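Local coordinates for protein sesquisabinene B synthase 2 (Santalum album, PDB 6A2A) that probably makes the sesquiterpene sesquisabinene B from farnesyl diphosphate, as a magnesium- or manganese-dependent plant terpene synthase, at residues A[82-85]-A[86-90]; A[124-127]-A[128-131]; A[201-204]-A[205-208]; A[223-226]-A[227-230]. One frame throughout, in Å; residues are numbered along the deposited sequence.

All four interactions lie within single helices of the largely helical N-terminal part of the chain. Side chains join them in a chain of contacts from interaction 2 through interaction 1 and interaction 4 to interaction 3. Interactions 1 and 2 have centres 12 Å apart and meet in a salt bridge, Asp86 OD2 to Arg129 NH2 at 2.9 Å. Interactions 1 and 4, 13 Å apart, meet in another, Arg90 NE to Glu223 OE2 at 2.8 Å. Interaction 3 approaches interaction 4 through Lys205 NZ, 3.1 Å from Thr230 OG1. Interactions 2 and 3 do not touch. All four lie away from the magnesium-binding residues Asp316, Asp320, Glu394 and Asn460.

Interaction 1 (A[82-85]-A[86-90]); sequences LEFI and DTVRR
Residues 82-90 form regular alpha-helix, in which the amides of Asp86, Thr87, Val88 and Arg89 bond to the carbonyls of Leu82, Glu83, Phe84 and Ile85. This is the C-terminal part of helix 78-90, in the helical N-terminal domain of the terpene synthase family. Glu83 O is gripped twice. Thr87 N reaches it at 3.0 Å and Thr87 OG1 at 2.8 Å, from opposite faces of the carbonyl plane. Thr87 OG1 lies anti to its own carbonyl carbon (chi1 -58°), which aims the hydroxyl back up the helix. A valine here would probably leave Glu83 O with its backbone donor alone and the side-chain rotation no longer fixed by a hydrogen bond. The other branch, CG2, touches Phe227 on helix 220-232. The polar end of Glu83 leaves the contact to bond His122, and that of Arg89 pairs with Glu133. Ile85 packs on Ala104 and Val105 of helix 98-110. On the next face, Phe84 and Val88 pack obliquely. Val88 CG2 is 4.1 Å from CE2 of the Phe84 ring. The same methyl also lies 3.3 Å from Phe84 O.

Interaction 2 (A[124-127]-A[128-131]); sequences TSLR and FRIM
Leu126 and Ile130 lie side by side and point the same way from the helix. Leu126 CD1 is 3.8 Å from Ile130 CG1, in apolar contact. Ile130 CG1 also sits close over the turn, 3.2 Å from Leu126 O. Leu126 meets Arg129 differently. The two side chains run across each other at a slant, and Leu126 CD1 comes within 3.4 Å of Arg129 NH2, approaching the guanidinium obliquely. Arg129 bends at chi3 (68°), which brings NH2 beside the leucine methyl. The guanidinium is buried, but its charge is answered by Asp86 and Glu133. All this belongs to helix 121-133, which packs between helices 78-90, 98-110 and 160-170 in the helical N-terminal domain of this terpene synthase. Arg127 and Met131 carry another face. Arg127 is extended from CG to NE, and Met131 slants across its root. Met131 CE and Met131 CG each lie 4.1 Å from Arg127 CG. Met131 bends at chi2 (-56°), and this brings its methyl back toward the arginine. Its CG is also tight against Arg127 O, at 3.0 Å. Phe128 CB lies against the preceding turn, 3.3 Å from Thr124 O. The Phe128 ring leads away to meet Phe143 edge-to-face.

Interaction 3 (A[201-204]-A[205-208]); sequences PSLA and KKVS
Pro201, Ser202 and Leu203 offer their peptide carbonyls, the flat groups of this contact, to Lys205, Lys206 and Val207. The donors come in somewhat off the carbonyl planes: Lys206 N is tilted 23° from that of Ser202, and Val207 N 20° from that of Leu203. Side-chain carbon atoms crowd in beside the same oxygens. Pro201 O accepts from Lys205 N at 3.0 Å and has Lys205 CG at 3.4 Å. Ser202 O accepts from Lys206 N at 3.0 Å, with Lys206 CG at 3.4 Å. Leu203 O accepts from Val207 N at 2.8 Å, and Val207 CG2 stands 3.3 Å from it. In both lysines CG is anti to the carbonyl carbon (chi1 -74° in each), which brings it over the preceding turn. This is the first part of helix 201-212, in the N-terminal domain of the terpene synthase family. Proline fits the first turn, where a backbone N-H would have no acceptor within the helix. Apolar contact is loose here: Leu203 CD1 is 4.5 Å from Val207 CG2, and both side chains also lean on Val160 of helix 160-170. Lys205 NZ reaches Thr230 OG1 on helix 220-232, and Lys206 NZ makes a salt bridge with Glu234, just past that helix.

Interaction 4 (A[223-226]-A[227-230]); sequences EARW and FIDT
Trp226 lays one face of its indole over Thr230, one helical turn on. Its CG is anti to the backbone N (chi1 -178°), which places the six-membered ring over that threonine. Thr230 OG1 lies 3.2 Å above the ring plane, offset toward the rim. Thr230 CB makes a CH-pi contact, 4.1 Å from the centroid of the six-membered ring. Thr230 OG1 gives only a weak bond to Trp226 O; its stronger partner is Lys205. The indole also stacks with the His209 ring. Replacing the tryptophan by an alanine is likely to uncover Thr230 and leave His209 without its stacking partner. Arg225 bends at chi2 (64°), bringing NH1 to Asp229 OD1 at 3.0 Å in a nearly straight salt-bridge bond. Asp229 OD1 lies at the guanidinium edge, in its plane, while NH1 meets it from above the carboxylate plane; the two planes are 82° apart. A water accepts from Arg225 NH2 and donates to Asp229 OD1. This i to i+4 pair is a familiar helix salt bridge. Phe227 meets Trp226 CZ3 at its ring edge. Within the helical fold, helix 220-232 sends Phe227 onto helix 78-90, Ile228 onto helix 239-270, and Arg225 onto helices 239-270 and 546-558.

Interaction 1 (A[82-85]-A[86-90])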
loop_
_atom_site.group_PDB
_atom_site.type_symbol
_atom_site.label_atom_id
_atom_site.label_comp_id
_atom_site.label_asym_id
_atom_site.label_seq_id
_atom_site.Cartn_x
_atom_site.Cartn_y
_atom_site.Cartn_z
ATOM N N LEU A 82 -32.413 29.166 12.805
ATOM C CA LEU A 82 -31.275 28.673 13.660
ATOM C C LEU A 82 -31.502 27.184 13.948
ATOM O O LEU A 82 -30.585 26.384 13.955
ATOM C CB LEU A 82 -31.197 29.444 14.963
ATOM C CG LEU A 82 -30.684 30.886 14.902
ATOM C CD1 LEU A 82 -30.595 31.450 16.273
ATOM C CD2 LEU A 82 -29.338 31.029 14.206
ATOM N N GLU A 83 -32.751 26.810 14.209
ATOM C CA GLU A 83 -33.051 25.443 14.523
ATOM C C GLU A 83 -32.730 24.562 13.317
ATOM O O GLU A 83 -32.180 23.456 13.497
ATOM C CB GLU A 83 -34.518 25.319 15.004
ATOM C CG GLU A 83 -34.742 25.757 16.408
ATOM C CD GLU A 83 -36.224 25.867 16.789
ATOM O OE1 GLU A 83 -37.068 25.774 15.858
ATOM O OE2 GLU A 83 -36.520 26.043 17.973
ATOM N N PHE A 84 -32.974 25.016 12.079
ATOM C CA PHE A 84 -32.762 24.245 10.939
ATOM C C PHE A 84 -31.251 24.047 10.706
ATOM O O PHE A 84 -30.826 22.917 10.409
ATOM C CB PHE A 84 -33.369 24.932 9.717
ATOM C CG PHE A 84 -33.470 24.075 8.497
ATOM C CD1 PHE A 84 -34.473 23.134 8.383
ATOM C CD2 PHE A 84 -32.570 24.201 7.450
ATOM C CE1 PHE A 84 -34.571 22.330 7.266
ATOM C CE2 PHE A 84 -32.674 23.390 6.335
ATOM C CZ PHE A 84 -33.682 22.459 6.241
ATOM N N ILE A 85 -30.476 25.121 10.822
ATOM C CA ILE A 85 -29.008 24.976 10.575
ATOM C C ILE A 85 -28.347 24.214 11.744
ATOM O O ILE A 85 -27.316 23.549 11.515
ATOM C CB ILE A 85 -28.341 26.341 10.302
ATOM C CG1 ILE A 85 -28.511 27.316 11.459
ATOM C CG2 ILE A 85 -28.834 26.937 8.989
ATOM C CD1 ILE A 85 -27.538 28.463 11.447
ATOM N N ASP A 86 -28.892 24.264 12.949
ATOM C CA ASP A 86 -28.454 23.391 14.079
ATOM C C ASP A 86 -28.683 21.930 13.723
ATOM O O ASP A 86 -27.830 21.121 13.886
ATOM C CB ASP A 86 -29.067 23.789 15.397
ATOM C CG ASP A 86 -28.353 23.151 16.602
ATOM O OD1 ASP A 86 -27.077 23.198 16.585
ATOM O OD2 ASP A 86 -29.034 22.684 17.567
ATOM N N THR A 87 -29.844 21.626 13.131
ATOM C CA THR A 87 -30.185 20.276 12.628
ATOM C C THR A 87 -29.249 19.823 11.513
ATOM O O THR A 87 -28.758 18.684 11.515
ATOM C CB THR A 87 -31.655 20.274 12.124
ATOM O OG1 THR A 87 -32.440 20.664 13.236
ATOM C CG2 THR A 87 -32.103 18.929 11.635
ATOM N N VAL A 88 -28.950 20.703 10.585
ATOM C CA VAL A 88 -28.043 20.380 9.489
ATOM C C VAL A 88 -26.669 19.970 10.059
ATOM O O VAL A 88 -26.084 19.018 9.655
ATOM C CB VAL A 88 -27.858 21.595 8.522
ATOM C CG1 VAL A 88 -26.766 21.366 7.512
ATOM C CG2 VAL A 88 -29.122 21.916 7.783
ATOM N N ARG A 89 -26.200 20.736 11.005
ATOM C CA ARG A 89 -24.906 20.479 11.636
ATOM C C ARG A 89 -24.904 19.150 12.348
ATOM O O ARG A 89 -24.033 18.354 12.230
ATOM C CB ARG A 89 -24.621 21.573 12.644
ATOM C CG ARG A 89 -23.413 21.348 13.528
ATOM C CD ARG A 89 -23.764 20.656 14.810
ATOM N NE ARG A 89 -22.634 20.401 15.683
ATOM C CZ ARG A 89 -22.195 21.228 16.600
ATOM N NH1 ARG A 89 -22.768 22.385 16.779
ATOM N NH2 ARG A 89 -21.191 20.889 17.358
ATOM N N ARG A 90 -25.987 18.926 13.058
ATOM C CA ARG A 90 -26.142 17.764 13.891
ATOM C C ARG A 90 -26.312 16.452 13.122
ATOM O O ARG A 90 -25.917 15.425 13.540
ATOM C CB ARG A 90 -27.192 18.027 14.936
ATOM C CG ARG A 90 -27.062 17.119 16.078
ATOM C CD ARG A 90 -27.822 17.554 17.281
ATOM N NE ARG A 90 -27.586 16.610 18.336
ATOM C CZ ARG A 90 -27.960 16.805 19.582
ATOM N NH1 ARG A 90 -28.602 17.899 19.885
ATOM N NH2 ARG A 90 -27.676 15.923 20.512
#

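Interaction 2 (A[124-127]-A[128-131])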
loop_
_atom_site.group_PDB
_atom_site.type_symbol
_atom_site.label_atom_id
_atom_site.label_comp_id
_atom_site.label_asym_id
_atom_site.label_seq_id
_atom_site.Cartn_x
_atom_site.Cartn_y
_atom_site.Cartn_z
ATOM N N THR A 124 -32.676 32.245 23.199
ATOM C CA THR A 124 -31.560 33.047 23.631
ATOM C C THR A 124 -30.307 32.161 23.634
ATOM O O THR A 124 -29.242 32.574 23.129
ATOM C CB THR A 124 -31.739 33.644 25.023
ATOM O OG1 THR A 124 -32.828 34.597 25.059
ATOM C CG2 THR A 124 -30.481 34.369 25.470
ATOM N N SER A 125 -30.487 30.967 24.158
ATOM C CA SER A 125 -29.401 29.976 24.369
ATOM C C SER A 125 -28.922 29.493 23.013
ATOM O O SER A 125 -27.704 29.454 22.723
ATOM C CB SER A 125 -29.912 28.806 25.213
ATOM O OG SER A 125 -30.219 29.121 26.566
ATOM N N LEU A 126 -29.853 29.012 22.183
ATOM C CA LEU A 126 -29.531 28.575 20.846
ATOM C C LEU A 126 -28.813 29.694 20.063
ATOM O O LEU A 126 -27.803 29.468 19.402
ATOM C CB LEU A 126 -30.777 28.085 20.112
ATOM C CG LEU A 126 -30.530 27.501 18.734
ATOM C CD1 LEU A 126 -29.668 26.227 18.817
ATOM C CD2 LEU A 126 -31.806 27.176 18.016
ATOM N N ARG A 127 -29.328 30.908 20.122
ATOM C CA ARG A 127 -28.684 31.976 19.400
ATOM C C ARG A 127 -27.250 32.188 19.924
ATOM O O ARG A 127 -26.336 32.351 19.111
ATOM C CB ARG A 127 -29.515 33.257 19.581
ATOM C CG ARG A 127 -28.997 34.444 18.778
ATOM C CD ARG A 127 -29.824 35.687 19.093
ATOM N NE ARG A 127 -29.170 36.859 18.501
ATOM C CZ ARG A 127 -28.347 37.660 19.149
ATOM N NH1 ARG A 127 -27.947 37.385 20.379
ATOM N NH2 ARG A 127 -27.929 38.763 18.548
ATOM N N PHE A 128 -27.092 32.235 21.228
ATOM C CA PHE A 128 -25.801 32.389 21.865
ATOM C C PHE A 128 -24.839 31.328 21.332
ATOM O O PHE A 128 -23.678 31.620 20.914
ATOM C CB PHE A 128 -25.921 32.297 23.380
ATOM C CG PHE A 128 -24.606 32.298 24.131
ATOM C CD1 PHE A 128 -23.890 31.117 24.337
ATOM C CD2 PHE A 128 -24.046 33.477 24.608
ATOM C CE1 PHE A 128 -22.688 31.127 25.021
ATOM C CE2 PHE A 128 -22.832 33.487 25.272
ATOM C CZ PHE A 128 -22.151 32.304 25.483
ATOM N N ARG A 129 -25.324 30.098 21.305
ATOM C CA ARG A 129 -24.420 28.995 20.892
ATOM C C ARG A 129 -24.073 29.052 19.409
ATOM O O ARG A 129 -22.879 28.908 19.062
ATOM C CB ARG A 129 -25.003 27.630 21.266
ATOM C CG ARG A 129 -24.175 26.471 20.717
ATOM C CD ARG A 129 -24.516 25.150 21.398
ATOM N NE ARG A 129 -25.877 24.696 21.067
ATOM C CZ ARG A 129 -26.266 24.162 19.945
ATOM N NH1 ARG A 129 -25.420 23.970 18.939
ATOM N NH2 ARG A 129 -27.552 23.790 19.814
ATOM N N ILE A 130 -25.054 29.195 18.516
ATOM C CA ILE A 130 -24.833 29.143 17.107
ATOM C C ILE A 130 -23.944 30.317 16.701
ATOM O O ILE A 130 -23.101 30.176 15.821
ATOM C CB ILE A 130 -26.141 29.144 16.287
ATOM C CG1 ILE A 130 -27.081 27.991 16.662
ATOM C CG2 ILE A 130 -25.830 29.124 14.807
ATOM C CD1 ILE A 130 -26.637 26.649 16.161
ATOM N N MET A 131 -24.244 31.478 17.255
ATOM C CA MET A 131 -23.372 32.671 16.982
ATOM C C MET A 131 -21.906 32.371 17.362
ATOM O O MET A 131 -21.010 32.514 16.503
ATOM C CB MET A 131 -23.886 33.881 17.741
ATOM C CG MET A 131 -25.221 34.431 17.223
ATOM S SD MET A 131 -25.238 34.864 15.516
ATOM C CE MET A 131 -27.001 34.904 15.178
#

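Interaction 3 (A[201-204]-A[205-208])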
loop_
_atom_site.group_PDB
_atom_site.type_symbol
_atom_site.label_atom_id
_atom_site.label_comp_id
_atom_site.label_asym_id
_atom_site.label_seq_id
_atom_site.Cartn_x
_atom_site.Cartn_y
_atom_site.Cartn_z
ATOM N N PRO A 201 -40.558 11.068 24.418
ATOM C CA PRO A 201 -39.473 10.221 24.004
ATOM C C PRO A 201 -38.302 11.008 23.406
ATOM O O PRO A 201 -37.166 10.702 23.782
ATOM C CB PRO A 201 -40.067 9.287 22.937
ATOM C CG PRO A 201 -41.515 9.247 23.292
ATOM C CD PRO A 201 -41.811 10.656 23.734
ATOM N N SER A 202 -38.537 11.950 22.494
ATOM C CA SER A 202 -37.345 12.511 21.794
ATOM C C SER A 202 -36.575 13.434 22.746
ATOM O O SER A 202 -35.320 13.420 22.777
ATOM C CB SER A 202 -37.669 13.153 20.479
ATOM O OG SER A 202 -38.255 14.426 20.612
ATOM N N LEU A 203 -37.286 14.214 23.550
ATOM C CA LEU A 203 -36.622 15.044 24.507
ATOM C C LEU A 203 -35.934 14.177 25.559
ATOM O O LEU A 203 -34.786 14.509 25.990
ATOM C CB LEU A 203 -37.634 16.038 25.098
ATOM C CG LEU A 203 -37.077 17.324 25.706
ATOM C CD1 LEU A 203 -35.979 17.961 24.860
ATOM C CD2 LEU A 203 -38.202 18.314 25.961
ATOM N N ALA A 204 -36.557 13.099 26.024
ATOM C CA ALA A 204 -35.921 12.190 27.000
ATOM C C ALA A 204 -34.568 11.690 26.493
ATOM O O ALA A 204 -33.588 11.600 27.268
ATOM C CB ALA A 204 -36.773 10.973 27.296
ATOM N N LYS A 205 -34.564 11.299 25.235
ATOM C CA LYS A 205 -33.363 10.763 24.612
ATOM C C LYS A 205 -32.299 11.856 24.566
ATOM O O LYS A 205 -31.132 11.621 24.942
ATOM C CB LYS A 205 -33.587 10.309 23.177
ATOM C CG LYS A 205 -34.347 9.015 22.959
ATOM C CD LYS A 205 -34.288 8.540 21.489
ATOM C CE LYS A 205 -32.855 8.347 21.020
ATOM N NZ LYS A 205 -32.737 7.824 19.628
ATOM N N LYS A 206 -32.679 13.003 24.064
ATOM C CA LYS A 206 -31.720 14.108 23.877
ATOM C C LYS A 206 -31.155 14.560 25.214
ATOM O O LYS A 206 -29.942 14.899 25.276
ATOM C CB LYS A 206 -32.347 15.317 23.187
ATOM C CG LYS A 206 -32.572 15.085 21.710
ATOM C CD LYS A 206 -32.570 16.337 20.893
ATOM C CE LYS A 206 -33.755 17.212 21.173
ATOM N NZ LYS A 206 -33.788 18.377 20.255
ATOM N N VAL A 207 -31.959 14.532 26.292
ATOM C CA VAL A 207 -31.459 15.029 27.586
ATOM C C VAL A 207 -30.415 14.068 28.163
ATOM O O VAL A 207 -29.374 14.483 28.672
ATOM C CB VAL A 207 -32.599 15.281 28.584
ATOM C CG1 VAL A 207 -32.101 15.350 30.005
ATOM C CG2 VAL A 207 -33.350 16.523 28.202
ATOM N N SER A 208 -30.726 12.784 28.098
ATOM C CA SER A 208 -29.871 11.743 28.588
ATOM C C SER A 208 -28.520 11.777 27.852
ATOM O O SER A 208 -27.433 11.644 28.479
ATOM C CB SER A 208 -30.609 10.441 28.422
ATOM O OG SER A 208 -29.817 9.388 28.845
#

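Interaction 4 (A[223-226]-A[227-230])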
loop_
_atom_site.group_PDB
_atom_site.type_symbol
_atom_site.label_atom_id
_atom_site.label_comp_id
_atom_site.label_asym_id
_atom_site.label_seq_id
_atom_site.Cartn_x
_atom_site.Cartn_y
_atom_site.Cartn_z
ATOM N N GLU A 223 -21.929 11.516 16.153
ATOM C CA GLU A 223 -23.168 12.230 16.512
ATOM C C GLU A 223 -24.148 12.187 15.333
ATOM O O GLU A 223 -25.382 12.093 15.571
ATOM C CB GLU A 223 -22.881 13.685 16.915
ATOM C CG GLU A 223 -24.123 14.434 17.401
ATOM C CD GLU A 223 -24.822 13.866 18.623
ATOM O OE1 GLU A 223 -24.319 12.915 19.312
ATOM O OE2 GLU A 223 -26.022 14.323 18.846
ATOM N N ALA A 224 -23.652 12.283 14.132
ATOM C CA ALA A 224 -24.526 12.306 12.947
ATOM C C ALA A 224 -25.345 11.008 12.887
ATOM O O ALA A 224 -26.570 11.043 12.614
ATOM C CB ALA A 224 -23.752 12.518 11.692
ATOM N N ARG A 225 -24.692 9.891 13.116
ATOM C CA ARG A 225 -25.422 8.629 13.018
ATOM C C ARG A 225 -26.473 8.490 14.123
ATOM O O ARG A 225 -27.559 7.925 13.866
ATOM C CB ARG A 225 -24.488 7.424 13.125
ATOM C CG ARG A 225 -25.196 6.097 12.888
ATOM C CD ARG A 225 -25.742 5.981 11.486
ATOM N NE ARG A 225 -26.629 4.792 11.387
ATOM C CZ ARG A 225 -27.928 4.762 11.695
ATOM N NH1 ARG A 225 -28.511 5.822 12.224
ATOM N NH2 ARG A 225 -28.656 3.675 11.424
ATOM N N TRP A 226 -26.160 8.913 15.339
ATOM C CA TRP A 226 -27.113 8.884 16.436
ATOM C C TRP A 226 -28.283 9.830 16.111
ATOM O O TRP A 226 -29.469 9.477 16.304
ATOM C CB TRP A 226 -26.456 9.310 17.740
ATOM C CG TRP A 226 -27.362 9.267 18.922
ATOM C CD1 TRP A 226 -27.657 8.169 19.683
ATOM C CD2 TRP A 226 -28.162 10.346 19.438
ATOM N NE1 TRP A 226 -28.526 8.514 20.683
ATOM C CE2 TRP A 226 -28.845 9.844 20.556
ATOM C CE3 TRP A 226 -28.325 11.692 19.100
ATOM C CZ2 TRP A 226 -29.704 10.642 21.315
ATOM C CZ3 TRP A 226 -29.172 12.483 19.859
ATOM C CH2 TRP A 226 -29.837 11.962 20.948
ATOM N N PHE A 227 -27.946 11.045 15.680
ATOM C CA PHE A 227 -28.983 12.074 15.495
ATOM C C PHE A 227 -29.867 11.760 14.274
ATOM O O PHE A 227 -31.023 12.237 14.256
ATOM C CB PHE A 227 -28.345 13.454 15.405
ATOM C CG PHE A 227 -29.365 14.545 15.368
ATOM C CD1 PHE A 227 -30.149 14.800 16.471
ATOM C CD2 PHE A 227 -29.633 15.202 14.186
ATOM C CE1 PHE A 227 -31.170 15.746 16.385
ATOM C CE2 PHE A 227 -30.593 16.190 14.124
ATOM C CZ PHE A 227 -31.368 16.445 15.227
ATOM N N ILE A 228 -29.386 11.056 13.278
ATOM C CA ILE A 228 -30.259 10.664 12.152
ATOM C C ILE A 228 -31.477 9.888 12.705
ATOM O O ILE A 228 -32.611 10.156 12.318
ATOM C CB ILE A 228 -29.487 9.879 11.088
ATOM C CG1 ILE A 228 -28.672 10.819 10.204
ATOM C CG2 ILE A 228 -30.419 9.015 10.253
ATOM C CD1 ILE A 228 -27.632 10.100 9.399
ATOM N N ASP A 229 -31.231 8.950 13.612
ATOM C CA ASP A 229 -32.311 8.216 14.267
ATOM C C ASP A 229 -33.171 9.066 15.161
ATOM O O ASP A 229 -34.395 8.942 15.138
ATOM C CB ASP A 229 -31.766 7.047 15.069
ATOM C CG ASP A 229 -31.218 5.965 14.208
ATOM O OD1 ASP A 229 -31.390 5.984 12.993
ATOM O OD2 ASP A 229 -30.538 5.149 14.781
ATOM N N THR A 230 -32.561 9.941 15.964
ATOM C CA THR A 230 -33.309 10.802 16.860
ATOM C C THR A 230 -34.176 11.771 16.050
ATOM O O THR A 230 -35.366 11.976 16.392
ATOM C CB THR A 230 -32.348 11.531 17.808
ATOM O OG1 THR A 230 -31.728 10.554 18.655
ATOM C CG2 THR A 230 -33.040 12.566 18.672
HETATM O O HOH W 1 -27.561 4.885 15.412
HETATM O O HOH W 2 -30.938 2.992 12.614
#